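Calcium uptake protein 2, mitochondrial (Homo sapiens, PDB 6LB7) probably senses calcium through EF-hands and so helps to regulate calcium uptake into mitochondria by the uniporter channel. Local coordinates at residues L291-V294 and F295-D299; K220-Y223 and W224-R228; C305-H308 and E309-L312; E205-A208 and E209-F213; A272-K275 and R276-V280. All coordinates share one frame; numbering follows the deposited sequence.

Interaction 1 (L291-V294 and F295-D299); sequences LDTV and FKIFD
Phe295 is tied to Leu291 one turn back: its N donates to Leu291 O at 3.1 Å, and that same oxygen lies at the edge of the Phe295 ring, near its plane, with CD2 the nearest ring atom. Lys296 follows, its N bonded to Asp292 O at 2.9 Å. Its side chain then bends at chi2 (-82°) and again at chi4, which brings NZ back to 3.5 Å from Asp292 OD1, a salt bridge whose hydrogen bond is weak. Asp292 has CG opposite its own N (chi1 -179°), and its carboxylate meets the lysine chain at a slant. Both groups are shared: Asp292 OD1 also pairs with Lys204, and Lys296 NZ donates to Lys230 O. With an asparagine at Asp292 the negative charge goes, and Lys204 and Lys296 would probably be left without their common counter-charge. Ile297 lies alongside Thr293, both pointing the same way; its CD1 rests 3.7 Å from Thr293 CG2, while Thr293 OG1 bonds to Asn289 O. Phe298 has its N 2.9 Å from Val294 O and its CD1 4.3 Å from Val294 CG1. Over one face of that ring, toward the rim, sits Ile297 CG2, 3.5 Å above the plane. Asp299 turns into the loop, where OD1 takes the N-H of Gly302. The stretch is thus two-sided: a charged pair on one flank, held loosely between themselves and more strongly by outside partners, and a hydrocarbon and aromatic flank bound by packing.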
# COMPACT_ATOMS: atom_id res chain seq x y z
N LEU B 291 -26.16 -5.10 3.57
CA LEU B 291 -25.54 -6.17 4.37
C LEU B 291 -26.28 -7.48 4.17
O LEU B 291 -25.66 -8.54 3.99
CB LEU B 291 -25.53 -5.81 5.86
CG LEU B 291 -24.67 -4.65 6.33
CD1 LEU B 291 -24.99 -4.32 7.77
CD2 LEU B 291 -23.19 -4.96 6.17
N ASP B 292 -27.61 -7.43 4.21
CA ASP B 292 -28.40 -8.64 4.04
C ASP B 292 -28.19 -9.25 2.66
O ASP B 292 -28.11 -10.47 2.52
CB ASP B 292 -29.88 -8.34 4.26
CG ASP B 292 -30.76 -9.57 4.12
OD1 ASP B 292 -31.55 -9.63 3.16
OD2 ASP B 292 -30.63 -10.49 4.96
N THR B 293 -28.12 -8.41 1.62
CA THR B 293 -27.89 -8.92 0.27
C THR B 293 -26.53 -9.59 0.15
O THR B 293 -26.41 -10.66 -0.46
CB THR B 293 -28.01 -7.77 -0.75
OG1 THR B 293 -29.34 -7.24 -0.69
CG2 THR B 293 -27.75 -8.29 -2.15
N VAL B 294 -25.49 -8.96 0.70
CA VAL B 294 -24.15 -9.55 0.63
C VAL B 294 -24.14 -10.93 1.28
O VAL B 294 -23.60 -11.89 0.73
CB VAL B 294 -23.12 -8.62 1.29
CG1 VAL B 294 -21.83 -9.39 1.56
CG2 VAL B 294 -22.85 -7.42 0.39
N PHE B 295 -24.77 -11.06 2.46
CA PHE B 295 -24.75 -12.34 3.16
C PHE B 295 -25.63 -13.38 2.46
O PHE B 295 -25.25 -14.55 2.39
CB PHE B 295 -25.15 -12.16 4.62
CG PHE B 295 -23.98 -11.89 5.53
CD1 PHE B 295 -23.45 -12.91 6.31
CD2 PHE B 295 -23.38 -10.64 5.56
CE1 PHE B 295 -22.36 -12.67 7.13
CE2 PHE B 295 -22.28 -10.39 6.38
CZ PHE B 295 -21.77 -11.40 7.16
N LYS B 296 -26.78 -12.98 1.92
CA LYS B 296 -27.58 -13.97 1.19
C LYS B 296 -26.82 -14.51 -0.01
O LYS B 296 -26.93 -15.70 -0.35
CB LYS B 296 -28.92 -13.39 0.75
CG LYS B 296 -29.86 -12.98 1.89
CD LYS B 296 -30.62 -14.16 2.45
CE LYS B 296 -31.78 -13.69 3.33
NZ LYS B 296 -32.73 -12.83 2.56
N ILE B 297 -26.04 -13.66 -0.69
CA ILE B 297 -25.33 -14.12 -1.89
C ILE B 297 -24.10 -14.95 -1.53
O ILE B 297 -23.80 -15.96 -2.18
CB ILE B 297 -24.92 -12.92 -2.77
CG1 ILE B 297 -26.15 -12.13 -3.27
CG2 ILE B 297 -24.08 -13.40 -3.96
CD1 ILE B 297 -25.75 -10.82 -3.98
N PHE B 298 -23.34 -14.52 -0.52
CA PHE B 298 -22.03 -15.11 -0.25
C PHE B 298 -21.97 -15.90 1.06
O PHE B 298 -20.88 -16.27 1.49
CB PHE B 298 -20.95 -14.01 -0.26
CG PHE B 298 -20.81 -13.31 -1.60
CD1 PHE B 298 -21.43 -12.08 -1.82
CD2 PHE B 298 -20.05 -13.87 -2.62
CE1 PHE B 298 -21.30 -11.42 -3.04
CE2 PHE B 298 -19.92 -13.21 -3.85
CZ PHE B 298 -20.54 -11.99 -4.05
N ASP B 299 -23.10 -16.18 1.71
CA ASP B 299 -23.10 -17.21 2.75
C ASP B 299 -23.30 -18.53 2.02
O ASP B 299 -24.43 -18.92 1.71
CB ASP B 299 -24.15 -16.97 3.82
CG ASP B 299 -24.29 -18.15 4.80
OD1 ASP B 299 -23.43 -19.06 4.79
OD2 ASP B 299 -25.24 -18.17 5.60

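Interaction 2 (K220-Y223 and W224-R228); sequences KDIY and WKNVR
Trp224 turns the edge of its indole back to the carbonyl of Lys220, and its side chain is best followed outward from the backbone. CB is 3.7 Å from Lys220 O. With CG beside the backbone N (chi1 -81°), the indole is swung toward the preceding turn, and CD1 comes to 3.3 Å from Lys220 O, which sits at the ring edge, near its plane. The same carbonyl accepts the N-H of Trp224. CD1 is also near Lys220 CB, at 4.5 Å. Farther out the six-membered part leaves this stretch and packs on Leu212 and, at CH2, on Glu209 of helix 204-211. On another flank, Asn226 lays its amide carbon CG 3.4 Å from Ile222 O; its amide nitrogen is bonded elsewhere, to Ile297 O of helix 288-298, and its OD1 accepts from Lys230. A water spans the remaining polar flank: it donates to Asp221 O at 3.1 Å and accepts from Arg228 NH1 at 2.9 Å, lying in the plane of the guanidinium at its edge. One face of that guanidinium has Trp224 O above it, toward the rim. Chemically, no salt bridge joins the two halves of this turn: backbone bonds and one water carry the polar load, Asp221 O serving both Lys225 N and the water, while the buried amide of Asn226 is divided, its nitrogen serving helix 288-298 and its oxygen its own helix.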
# COMPACT_ATOMS: atom_id res chain seq x y z
N LYS B 220 -19.87 -18.86 -10.34
CA LYS B 220 -20.93 -17.87 -10.50
C LYS B 220 -22.33 -18.48 -10.45
O LYS B 220 -23.28 -17.78 -10.09
CB LYS B 220 -20.73 -17.08 -11.80
CG LYS B 220 -21.30 -17.73 -13.06
CD LYS B 220 -21.11 -16.79 -14.24
CE LYS B 220 -21.26 -17.49 -15.56
NZ LYS B 220 -22.68 -17.62 -15.92
N ASP B 221 -22.50 -19.77 -10.77
CA ASP B 221 -23.85 -20.33 -10.71
C ASP B 221 -24.39 -20.35 -9.29
O ASP B 221 -25.60 -20.20 -9.07
CB ASP B 221 -23.88 -21.74 -11.28
CG ASP B 221 -23.32 -22.77 -10.31
OD1 ASP B 221 -22.08 -22.90 -10.27
OD2 ASP B 221 -24.10 -23.40 -9.56
N ILE B 222 -23.51 -20.51 -8.30
CA ILE B 222 -23.94 -20.54 -6.91
C ILE B 222 -24.39 -19.15 -6.46
O ILE B 222 -25.39 -19.02 -5.74
CB ILE B 222 -22.80 -21.07 -6.02
CG1 ILE B 222 -22.46 -22.52 -6.40
CG2 ILE B 222 -23.18 -20.94 -4.55
CD1 ILE B 222 -21.28 -23.09 -5.63
N TYR B 223 -23.64 -18.11 -6.85
CA TYR B 223 -24.05 -16.74 -6.54
C TYR B 223 -25.43 -16.45 -7.08
O TYR B 223 -26.29 -15.93 -6.37
CB TYR B 223 -23.05 -15.73 -7.14
CG TYR B 223 -21.61 -16.02 -6.78
CD1 TYR B 223 -21.28 -16.63 -5.57
CD2 TYR B 223 -20.59 -15.68 -7.65
CE1 TYR B 223 -19.96 -16.90 -5.25
CE2 TYR B 223 -19.27 -15.93 -7.33
CZ TYR B 223 -18.96 -16.55 -6.14
OH TYR B 223 -17.64 -16.80 -5.85
N TRP B 224 -25.65 -16.78 -8.36
CA TRP B 224 -26.90 -16.43 -9.02
C TRP B 224 -28.06 -17.27 -8.51
O TRP B 224 -29.20 -16.79 -8.49
CB TRP B 224 -26.76 -16.57 -10.53
CG TRP B 224 -26.10 -15.36 -11.12
CD1 TRP B 224 -24.83 -15.27 -11.61
CD2 TRP B 224 -26.68 -14.05 -11.24
NE1 TRP B 224 -24.59 -13.98 -12.05
CE2 TRP B 224 -25.71 -13.22 -11.83
CE3 TRP B 224 -27.93 -13.51 -10.91
CZ2 TRP B 224 -25.95 -11.87 -12.11
CZ3 TRP B 224 -28.16 -12.17 -11.19
CH2 TRP B 224 -27.18 -11.37 -11.78
N LYS B 225 -27.81 -18.52 -8.13
CA LYS B 225 -28.88 -19.29 -7.50
C LYS B 225 -29.33 -18.61 -6.21
O LYS B 225 -30.54 -18.50 -5.95
CB LYS B 225 -28.41 -20.73 -7.24
CG LYS B 225 -29.49 -21.64 -6.68
CD LYS B 225 -29.01 -23.08 -6.57
CE LYS B 225 -30.04 -23.95 -5.84
NZ LYS B 225 -31.43 -23.81 -6.39
N ASN B 226 -28.38 -18.09 -5.42
CA ASN B 226 -28.74 -17.39 -4.20
C ASN B 226 -29.50 -16.11 -4.49
O ASN B 226 -30.42 -15.74 -3.74
CB ASN B 226 -27.49 -17.07 -3.38
CG ASN B 226 -26.89 -18.31 -2.73
OD1 ASN B 226 -27.58 -19.30 -2.55
ND2 ASN B 226 -25.62 -18.25 -2.38
N VAL B 227 -29.12 -15.39 -5.55
CA VAL B 227 -29.85 -14.18 -5.92
C VAL B 227 -31.31 -14.51 -6.20
O VAL B 227 -32.22 -13.86 -5.68
CB VAL B 227 -29.20 -13.49 -7.13
CG1 VAL B 227 -30.09 -12.34 -7.62
CG2 VAL B 227 -27.80 -12.97 -6.80
N ARG B 228 -31.54 -15.54 -7.02
CA ARG B 228 -32.89 -15.83 -7.48
C ARG B 228 -33.77 -16.36 -6.36
O ARG B 228 -34.97 -16.07 -6.33
CB ARG B 228 -32.87 -16.84 -8.63
CG ARG B 228 -32.13 -16.37 -9.87
CD ARG B 228 -32.39 -17.32 -11.04
NE ARG B 228 -32.10 -18.72 -10.70
CZ ARG B 228 -30.95 -19.34 -10.96
NH1 ARG B 228 -29.95 -18.71 -11.57
NH2 ARG B 228 -30.80 -20.62 -10.62
O HOH W 1 -27.56 -20.34 -11.41

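Interaction 3 (C305-H308 and E309-L312); sequences CLSH and EEFL
Glu309 folds back over the imidazole of the preceding His308. Its chain bends at chi2, which lays the carboxylate almost flat on the ring: the two planes are 14° apart, and OE1 stands 3.5 Å above the imidazole, over its centre. This is a stack of flat groups, with CD 3.3 Å from His308 CE1. Among apolar groups, Leu306 CD2 touches Phe311 CD2 at 4.0 Å, the two side chains meeting at a slant; the Phe311 ring goes on to meet Phe298. The polar contacts are backbone ones: Phe311 N donates to Ser307 O at 3.1 Å and Leu312 N to His308 O at 2.9 Å. Ser307 holds the N-cap position, yet its hydroxyl makes no cap; OG bonds weakly to Phe298 O and Leu300 N instead. Ser307 CB does touch Glu310 OE1, at 3.4 Å. Ser307 is also the centre of an inverse gamma turn just before helix 308-320. Helix 288-298, the loop and this helix together have the helix-loop-helix shape of an EF-hand, and the backbone pairing of Leu306 with Val269 is consistent with the loop-to-loop link between paired EF-hands.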
# COMPACT_ATOMS: atom_id res chain seq x y z
N CYS B 305 -22.08 -17.60 8.07
CA CYS B 305 -20.74 -17.05 7.94
C CYS B 305 -20.49 -16.67 6.48
O CYS B 305 -20.93 -17.36 5.56
CB CYS B 305 -19.68 -18.04 8.42
SG CYS B 305 -19.92 -18.51 10.16
N LEU B 306 -19.77 -15.57 6.28
CA LEU B 306 -19.55 -15.06 4.94
C LEU B 306 -18.36 -15.77 4.31
O LEU B 306 -17.30 -15.89 4.92
CB LEU B 306 -19.29 -13.55 4.98
CG LEU B 306 -19.41 -12.85 3.62
CD1 LEU B 306 -20.87 -12.73 3.23
CD2 LEU B 306 -18.75 -11.49 3.62
N SER B 307 -18.54 -16.25 3.08
CA SER B 307 -17.41 -16.74 2.29
C SER B 307 -16.67 -15.51 1.79
O SER B 307 -16.89 -15.01 0.68
CB SER B 307 -17.89 -17.64 1.17
OG SER B 307 -18.76 -18.64 1.67
N HIS B 308 -15.80 -14.98 2.65
CA HIS B 308 -15.30 -13.63 2.42
C HIS B 308 -14.26 -13.60 1.31
O HIS B 308 -14.10 -12.57 0.65
CB HIS B 308 -14.73 -13.05 3.71
CG HIS B 308 -13.74 -13.95 4.39
ND1 HIS B 308 -12.41 -14.00 4.05
CD2 HIS B 308 -13.90 -14.83 5.41
CE1 HIS B 308 -11.79 -14.87 4.81
NE2 HIS B 308 -12.67 -15.40 5.65
N GLU B 309 -13.57 -14.71 1.08
CA GLU B 309 -12.63 -14.77 -0.03
C GLU B 309 -13.35 -14.66 -1.37
O GLU B 309 -12.87 -14.00 -2.29
CB GLU B 309 -11.81 -16.07 0.04
CG GLU B 309 -10.96 -16.22 1.32
CD GLU B 309 -11.62 -17.10 2.40
OE1 GLU B 309 -12.87 -17.19 2.45
OE2 GLU B 309 -10.87 -17.71 3.19
N GLU B 310 -14.51 -15.32 -1.50
CA GLU B 310 -15.28 -15.22 -2.74
C GLU B 310 -15.89 -13.84 -2.89
O GLU B 310 -15.89 -13.28 -3.99
CB GLU B 310 -16.35 -16.31 -2.79
CG GLU B 310 -15.82 -17.68 -3.14
CD GLU B 310 -15.40 -18.48 -1.92
OE1 GLU B 310 -15.17 -17.88 -0.84
OE2 GLU B 310 -15.31 -19.73 -2.03
N PHE B 311 -16.40 -13.26 -1.80
CA PHE B 311 -16.90 -11.89 -1.83
C PHE B 311 -15.82 -10.93 -2.33
O PHE B 311 -16.02 -10.20 -3.30
CB PHE B 311 -17.39 -11.50 -0.44
CG PHE B 311 -17.84 -10.06 -0.31
CD1 PHE B 311 -18.81 -9.53 -1.16
CD2 PHE B 311 -17.31 -9.25 0.68
CE1 PHE B 311 -19.23 -8.22 -1.02
CE2 PHE B 311 -17.73 -7.94 0.83
CZ PHE B 311 -18.70 -7.42 -0.03
N LEU B 312 -14.64 -10.98 -1.70
CA LEU B 312 -13.51 -10.15 -2.10
C LEU B 312 -13.14 -10.35 -3.57
O LEU B 312 -12.78 -9.40 -4.27
CB LEU B 312 -12.32 -10.47 -1.19
CG LEU B 312 -11.18 -9.47 -1.25
CD1 LEU B 312 -11.65 -8.11 -0.72
CD2 LEU B 312 -10.00 -10.01 -0.44

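Interaction 4 (E205-A208 and E209-F213); sequences EDFA and EWLLF
Phe207 and Trp210 carry the aromatic part of this turn. The Phe207 ring and the six-membered ring of Trp210 lie near parallel, planes at 27°, but are slid apart until they scarcely overlap, the centroids 5.5 Å apart; the touch is Phe207 CE1 against Trp210 CZ3 at 3.7 Å. Phe207 CE2 also reaches Leu211 CD2, a looser apolar contact at 4.4 Å. A serine in place of Phe207 removes the ring and would probably leave Trp210 without support on that flank, and a gap toward Leu211. Like charges form a second group. Asp206 and Glu209 lie side by side, Asp206 OD1 4.1 Å from Glu209 OE1 and the carboxylate planes steeply turned; the crowding is probably eased by Arg203, which pairs with Asp206 and Glu205, and by Lys197, which pairs with Glu209. Of four backbone bonds, Glu209 N to Glu205 O is 2.9 Å and Leu211 N to Phe207 O 2.8 Å. The indole NE1 goes to Glu191, and Arg318 is a cation-pi partner of the indole. Around this largely buried helix, 288-298 packs against Phe207, Ala208 and Leu211, helix 220-230 against Ala208 and Glu209, and helix 308-320 against Leu211 and Leu212.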
# COMPACT_ATOMS: atom_id res chain seq x y z
N GLU B 205 -32.17 -7.52 -5.93
CA GLU B 205 -31.55 -8.27 -7.02
C GLU B 205 -31.00 -7.37 -8.12
O GLU B 205 -30.13 -7.83 -8.87
CB GLU B 205 -32.54 -9.30 -7.61
CG GLU B 205 -33.66 -8.76 -8.46
CD GLU B 205 -34.44 -9.88 -9.14
OE1 GLU B 205 -34.38 -11.03 -8.66
OE2 GLU B 205 -35.11 -9.62 -10.17
N ASP B 206 -31.47 -6.12 -8.25
CA ASP B 206 -30.80 -5.17 -9.15
C ASP B 206 -29.40 -4.85 -8.64
O ASP B 206 -28.45 -4.72 -9.42
CB ASP B 206 -31.58 -3.86 -9.29
CG ASP B 206 -33.02 -4.03 -9.76
OD1 ASP B 206 -33.32 -4.97 -10.50
OD2 ASP B 206 -33.88 -3.18 -9.41
N PHE B 207 -29.25 -4.65 -7.33
CA PHE B 207 -27.93 -4.44 -6.76
C PHE B 207 -27.05 -5.68 -6.94
O PHE B 207 -25.85 -5.58 -7.24
CB PHE B 207 -28.07 -4.07 -5.28
CG PHE B 207 -26.77 -3.98 -4.54
CD1 PHE B 207 -25.95 -2.89 -4.71
CD2 PHE B 207 -26.36 -5.01 -3.69
CE1 PHE B 207 -24.72 -2.80 -4.04
CE2 PHE B 207 -25.13 -4.94 -3.03
CZ PHE B 207 -24.32 -3.83 -3.21
N ALA B 208 -27.64 -6.87 -6.81
CA ALA B 208 -26.87 -8.08 -7.07
C ALA B 208 -26.40 -8.13 -8.52
O ALA B 208 -25.26 -8.52 -8.79
CB ALA B 208 -27.70 -9.32 -6.73
N GLU B 209 -27.26 -7.74 -9.47
CA GLU B 209 -26.85 -7.71 -10.87
C GLU B 209 -25.70 -6.75 -11.10
O GLU B 209 -24.77 -7.07 -11.85
CB GLU B 209 -28.01 -7.30 -11.77
CG GLU B 209 -29.13 -8.29 -11.92
CD GLU B 209 -30.31 -7.65 -12.61
OE1 GLU B 209 -31.45 -8.10 -12.41
OE2 GLU B 209 -30.10 -6.65 -13.34
N TRP B 210 -25.76 -5.56 -10.50
CA TRP B 210 -24.61 -4.66 -10.57
C TRP B 210 -23.37 -5.33 -9.99
O TRP B 210 -22.29 -5.31 -10.60
CB TRP B 210 -24.92 -3.36 -9.81
CG TRP B 210 -23.71 -2.49 -9.64
CD1 TRP B 210 -23.21 -1.58 -10.55
CD2 TRP B 210 -22.86 -2.42 -8.49
NE1 TRP B 210 -22.10 -0.97 -10.03
CE2 TRP B 210 -21.87 -1.47 -8.77
CE3 TRP B 210 -22.84 -3.08 -7.26
CZ2 TRP B 210 -20.84 -1.16 -7.86
CZ3 TRP B 210 -21.81 -2.78 -6.35
CH2 TRP B 210 -20.83 -1.82 -6.66
N LEU B 211 -23.50 -5.94 -8.81
CA LEU B 211 -22.32 -6.44 -8.10
C LEU B 211 -21.63 -7.56 -8.88
O LEU B 211 -20.40 -7.65 -8.88
CB LEU B 211 -22.73 -6.93 -6.71
CG LEU B 211 -21.67 -7.47 -5.74
CD1 LEU B 211 -20.72 -6.39 -5.36
CD2 LEU B 211 -22.34 -8.03 -4.49
N LEU B 212 -22.41 -8.40 -9.56
CA LEU B 212 -21.93 -9.57 -10.28
C LEU B 212 -21.70 -9.30 -11.76
O LEU B 212 -21.39 -10.22 -12.50
CB LEU B 212 -22.94 -10.73 -10.11
CG LEU B 212 -23.10 -11.27 -8.69
CD1 LEU B 212 -24.29 -12.20 -8.59
CD2 LEU B 212 -21.82 -11.99 -8.30
N PHE B 213 -21.84 -8.05 -12.19
CA PHE B 213 -21.83 -7.76 -13.62
C PHE B 213 -20.51 -8.13 -14.29
O PHE B 213 -20.51 -8.53 -15.46
CB PHE B 213 -22.13 -6.29 -13.83
CG PHE B 213 -22.44 -5.93 -15.26
CD1 PHE B 213 -23.60 -6.38 -15.86
CD2 PHE B 213 -21.57 -5.14 -15.99
CE1 PHE B 213 -23.88 -6.05 -17.17
CE2 PHE B 213 -21.86 -4.81 -17.31
CZ PHE B 213 -23.00 -5.25 -17.89

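Interaction 5 (A272-K275 and R276-V280); sequences AEFK and RAVKV
Two side-chain torsions set up the meeting of Phe274 and Val278. In Phe274 the ring carbon CG stands opposite the backbone N (chi1 -169°), with the ring turned across by chi2 of 90°; in Val278 a chi1 of 163° puts CG2 beside its own N, on the flank nearer the preceding turn. CG2 therefore arrives at 3.6 Å from Phe274 CE2 and 3.8 Å from Phe274 CD2, the two side chains meeting obliquely. The same methyl lies 3.4 Å from Phe274 O, so one group touches both the ring and the carbonyl of a single residue. That carbonyl also accepts the N-H of Val278 at 2.8 Å; Ala277 N is bonded to Glu273 O at 3.0 Å, and Lys279 N to Lys275 O at 2.9 Å. The charged ends look elsewhere: Glu273 pairs with Arg267 and takes the N-H of Arg270, while Arg276 sends its guanidinium to an acidic side chain on the chain of another protein in the assembly, so this helix contributes directly to an interface. Within its own chain, helix 271-282 sits between helix 252-264, where Ala277 with its small CB lies close against Phe255, Ala258 and Met259 and the Phe255 ring meets Phe274 edge-to-face, and helix 288-298, where Leu291 packs on Phe274 and Lys275; Leu306, from the loop before helix 308-320, also reaches the Phe274 ring.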
# COMPACT_ATOMS: atom_id res chain seq x y z
N ALA B 272 -21.47 -9.38 12.65
CA ALA B 272 -20.74 -8.48 13.54
C ALA B 272 -19.28 -8.32 13.13
O ALA B 272 -18.71 -7.23 13.27
CB ALA B 272 -20.83 -8.98 14.99
N GLU B 273 -18.63 -9.39 12.67
CA GLU B 273 -17.26 -9.26 12.20
C GLU B 273 -17.20 -8.40 10.94
O GLU B 273 -16.35 -7.52 10.81
CB GLU B 273 -16.64 -10.63 11.92
CG GLU B 273 -16.24 -11.40 13.17
CD GLU B 273 -17.43 -11.91 13.94
OE1 GLU B 273 -17.37 -11.93 15.18
OE2 GLU B 273 -18.45 -12.27 13.29
N PHE B 274 -18.11 -8.66 10.01
CA PHE B 274 -18.16 -7.90 8.77
C PHE B 274 -18.32 -6.42 9.07
O PHE B 274 -17.56 -5.58 8.57
CB PHE B 274 -19.30 -8.43 7.90
CG PHE B 274 -19.29 -7.92 6.48
CD1 PHE B 274 -18.60 -8.59 5.49
CD2 PHE B 274 -19.98 -6.78 6.15
CE1 PHE B 274 -18.60 -8.11 4.18
CE2 PHE B 274 -19.99 -6.30 4.84
CZ PHE B 274 -19.31 -6.97 3.86
N LYS B 275 -19.27 -6.10 9.95
CA LYS B 275 -19.52 -4.71 10.34
C LYS B 275 -18.27 -4.05 10.88
O LYS B 275 -17.94 -2.92 10.51
CB LYS B 275 -20.65 -4.65 11.38
CG LYS B 275 -22.06 -4.82 10.82
CD LYS B 275 -23.10 -4.66 11.93
CE LYS B 275 -24.48 -4.36 11.37
NZ LYS B 275 -25.52 -4.31 12.45
N ARG B 276 -17.56 -4.74 11.79
CA ARG B 276 -16.40 -4.05 12.36
C ARG B 276 -15.28 -3.91 11.34
O ARG B 276 -14.65 -2.85 11.21
CB ARG B 276 -15.92 -4.82 13.60
CG ARG B 276 -14.77 -4.22 14.35
CD ARG B 276 -15.19 -3.48 15.56
NE ARG B 276 -14.18 -3.23 16.37
CZ ARG B 276 -13.86 -3.96 17.29
NH1 ARG B 276 -14.48 -4.99 17.53
NH2 ARG B 276 -12.92 -3.65 17.97
N ALA B 277 -15.07 -4.87 10.44
CA ALA B 277 -14.10 -4.69 9.37
C ALA B 277 -14.48 -3.54 8.44
O ALA B 277 -13.61 -2.81 7.94
CB ALA B 277 -13.97 -5.96 8.56
N VAL B 278 -15.78 -3.40 8.15
CA VAL B 278 -16.24 -2.28 7.33
C VAL B 278 -15.91 -0.97 8.02
O VAL B 278 -15.37 -0.04 7.40
CB VAL B 278 -17.75 -2.40 7.04
CG1 VAL B 278 -18.30 -1.07 6.57
CG2 VAL B 278 -18.01 -3.48 5.99
N LYS B 279 -16.22 -0.87 9.31
CA LYS B 279 -15.97 0.36 10.06
C LYS B 279 -14.48 0.67 10.15
O LYS B 279 -14.07 1.82 9.99
CB LYS B 279 -16.58 0.25 11.46
CG LYS B 279 -16.26 1.40 12.40
CD LYS B 279 -17.16 2.60 12.14
CE LYS B 279 -17.18 3.55 13.33
NZ LYS B 279 -18.08 4.71 13.09
N VAL B 280 -13.66 -0.34 10.39
CA VAL B 280 -12.22 -0.09 10.46
C VAL B 280 -11.67 0.34 9.10
O VAL B 280 -10.86 1.27 9.01
CB VAL B 280 -11.51 -1.33 11.03
CG1 VAL B 280 -10.00 -1.18 10.96
CG2 VAL B 280 -11.97 -1.55 12.48

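In the fold
From the N terminus the order is interaction 4, interaction 2, interaction 5, interaction 1 and interaction 3. All are local and in series; none nests in or crosses another, and none closes a long loop, though interaction 3 spans the step from loop into helix 308-320. They are joined by packing between helices. Interaction 1, on helix 288-298, touches all four others: interactions 4 and 2, themselves in contact through helices 204-211 and 220-230, interaction 5 on helix 271-282, and interaction 3. Interaction 3 also meets interactions 2 and 5. Interactions 2 and 5, with nearest atoms about 13 Å apart, do not touch and are linked through interaction 1.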